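Local structure of 4-hydroxy-tetrahydrodipicolinate synthase (Methylacidiphilum fumariolicum SolV, 6T3T) at the interface of chains A and B. The protein catalyses the condensation of pyruvate with aspartate semialdehyde to 4-hydroxy-tetrahydrodipicolinate, a step of lysine biosynthesis by the diaminopimelate pathway. Coordinates in Å, arbitrary orientation; residue numbers count along the deposited sequence, not the author numbering. Chains: chain A/B, 4-hydroxy-tetrahydrodipicolinate synthase.

The interface of chains A and B. Residues chain A 168, 191, 194, 197; chain B 168, 194, 197-198.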
ATOM      1  N   VAL A 168     -10.931 -10.944   3.170  1.00 25.28           N
ATOM      2  CA  VAL A 168     -11.848 -11.889   3.816  1.00 19.50           C
ATOM      3  C   VAL A 168     -12.104 -11.463   5.244  1.00 19.11           C
ATOM      4  O   VAL A 168     -13.176 -11.718   5.801  1.00 23.24           O
ATOM      5  CB  VAL A 168     -11.274 -13.322   3.800  1.00 20.91           C
ATOM      6  CG1 VAL A 168     -12.340 -14.346   4.222  1.00 22.50           C
ATOM      7  CG2 VAL A 168     -10.713 -13.647   2.458  1.00 26.99           C
ATOM      8  N   LEU A 191     -12.426 -15.030  -4.465  1.00 20.46           N
ATOM      9  CA  LEU A 191     -12.552 -15.034  -3.015  1.00 16.96           C
ATOM     10  C   LEU A 191     -13.903 -15.552  -2.539  1.00 16.66           C
ATOM     11  O   LEU A 191     -14.143 -15.568  -1.329  1.00 16.18           O
ATOM     12  CB  LEU A 191     -12.321 -13.616  -2.471  1.00 22.31           C
ATOM     13  CG  LEU A 191     -10.935 -13.017  -2.723  1.00 23.35           C
ATOM     14  CD1 LEU A 191     -10.865 -11.591  -2.196  1.00 24.46           C
ATOM     15  CD2 LEU A 191      -9.907 -13.852  -2.042  1.00 17.88           C
ATOM     16  N   PRO A 194     -13.591 -18.617   0.132  1.00 15.69           N
ATOM     17  CA  PRO A 194     -13.193 -18.202   1.487  1.00 16.26           C
ATOM     18  C   PRO A 194     -14.182 -17.220   2.116  1.00 18.25           C
ATOM     19  O   PRO A 194     -14.335 -17.220   3.348  1.00 18.76           O
ATOM     20  CB  PRO A 194     -11.770 -17.623   1.296  1.00 15.12           C
ATOM     21  CG  PRO A 194     -11.587 -17.409  -0.181  1.00 17.38           C
ATOM     22  CD  PRO A 194     -12.579 -18.287  -0.896  1.00 16.83           C
ATOM     23  N   SER A 197     -16.866 -19.319   3.746  1.00 21.01           N
ATOM     24  CA  SER A 197     -16.445 -20.049   4.942  1.00 17.14           C
ATOM     25  C   SER A 197     -16.576 -19.206   6.212  1.00 17.89           C
ATOM     26  O   SER A 197     -16.697 -19.755   7.315  1.00 16.88           O
ATOM     27  CB  SER A 197     -14.996 -20.511   4.790  1.00 21.06           C
ATOM     28  OG  SER A 197     -14.121 -19.417   5.019  1.00 16.38           O
TER
ATOM     29  N   VAL B 168      -5.497 -14.609   1.347  1.00 18.26           N
ATOM     30  CA  VAL B 168      -5.989 -15.957   1.099  1.00 15.24           C
ATOM     31  C   VAL B 168      -5.811 -16.324  -0.363  1.00 17.09           C
ATOM     32  O   VAL B 168      -5.630 -17.498  -0.692  1.00 16.72           O
ATOM     33  CB  VAL B 168      -7.448 -16.109   1.562  1.00 19.03           C
ATOM     34  CG1 VAL B 168      -8.359 -15.346   0.670  1.00 23.90           C
ATOM     35  CG2 VAL B 168      -7.859 -17.595   1.565  1.00 24.53           C
ATOM     36  N   PRO B 194     -10.682 -19.299   6.404  1.00 15.86           N
ATOM     37  CA  PRO B 194     -10.643 -19.112   4.944  1.00 15.08           C
ATOM     38  C   PRO B 194      -9.466 -19.797   4.267  1.00 16.60           C
ATOM     39  O   PRO B 194      -9.626 -20.241   3.122  1.00 13.61           O
ATOM     40  CB  PRO B 194     -10.580 -17.586   4.768  1.00 14.27           C
ATOM     41  CG  PRO B 194     -10.255 -17.025   6.111  1.00 18.28           C
ATOM     42  CD  PRO B 194     -10.814 -18.003   7.108  1.00 12.54           C
ATOM     43  N   SER B 197     -10.455 -23.349   3.788  1.00 16.46           N
ATOM     44  CA  SER B 197     -11.494 -23.574   2.788  1.00 20.18           C
ATOM     45  C   SER B 197     -10.917 -23.743   1.384  1.00 17.26           C
ATOM     46  O   SER B 197     -11.533 -24.413   0.556  1.00 17.72           O
ATOM     47  CB  SER B 197     -12.539 -22.448   2.805  1.00 15.56           C
ATOM     48  OG  SER B 197     -12.098 -21.273   2.103  1.00 15.37           O
ATOM     49  N   VAL B 198      -9.746 -23.174   1.100  1.00 18.10           N
ATOM     50  CA  VAL B 198      -9.135 -23.295  -0.218  1.00 16.61           C
ATOM     51  C   VAL B 198      -7.896 -24.185  -0.201  1.00 16.94           C
ATOM     52  O   VAL B 198      -7.104 -24.125  -1.127  1.00 22.51           O
ATOM     53  CB  VAL B 198      -8.815 -21.917  -0.847  1.00 17.00           C
ATOM     54  CG1 VAL B 198     -10.075 -21.076  -0.972  1.00 16.61           C
ATOM     55  CG2 VAL B 198      -7.759 -21.175  -0.066  1.00 17.48           C
TER
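Helix 192-197 of chain A lies against helix 192-197 of chain B, and beside this pair the first turn of helix 168-177 from each chain meets its counterpart, with the 3-10 helix 189-191 of chain A flanking them. The patch illustrates how a two-fold axis brings identical residues face to face. The ring atoms A:Pro194 CB and B:Pro194 CB touch at 3.7 Å. A:Ser197 CB and B:Ser197 CB pair likewise. Each serine hydroxyl also leans over the neighbouring proline: B:Ser197 OG lies 3.3 Å from A:Pro194 CA, and A:Ser197 OG faces B:Pro194 CA. The hydroxyl also turns back to its own helix, where A:Ser197 OG donates to the carbonyl A:Pro194 O at 2.8 Å, tilted 25° from the carbonyl plane. An alanine at A:Ser197, lacking the hydroxyl, would probably leave A:Pro194 O without its side-chain donor and thin the packing over B:Pro194.

The valines show that symmetry need not extend to rotamers. In A:Val168, CG1 stands anti to the backbone N (chi1 -169°), directed towards B:Pro194 CB, while CG2 meets B:Val168 CG1 at a tight 3.4 Å, the two side chains crossing nearly at right angles. B:Val168 is turned differently, its CG1 between the backbone N and the carbonyl carbon (chi1 70°); this methyl is wedged between A:Val168 and A:Leu191, whose CD2 lies 3.5 Å from it. The other methyl, CG2, packs against the ring of A:Pro194. At the far edge of that ring, A:Pro194 CD rests 3.7 Å from B:Val198 CG1.

Centred about 15 Å from the Schiff-base lysine A:Lys162, the patch contributes no catalytic group; its close apolar packing helps to join two subunits within the homotetramer, a dimer of dimers.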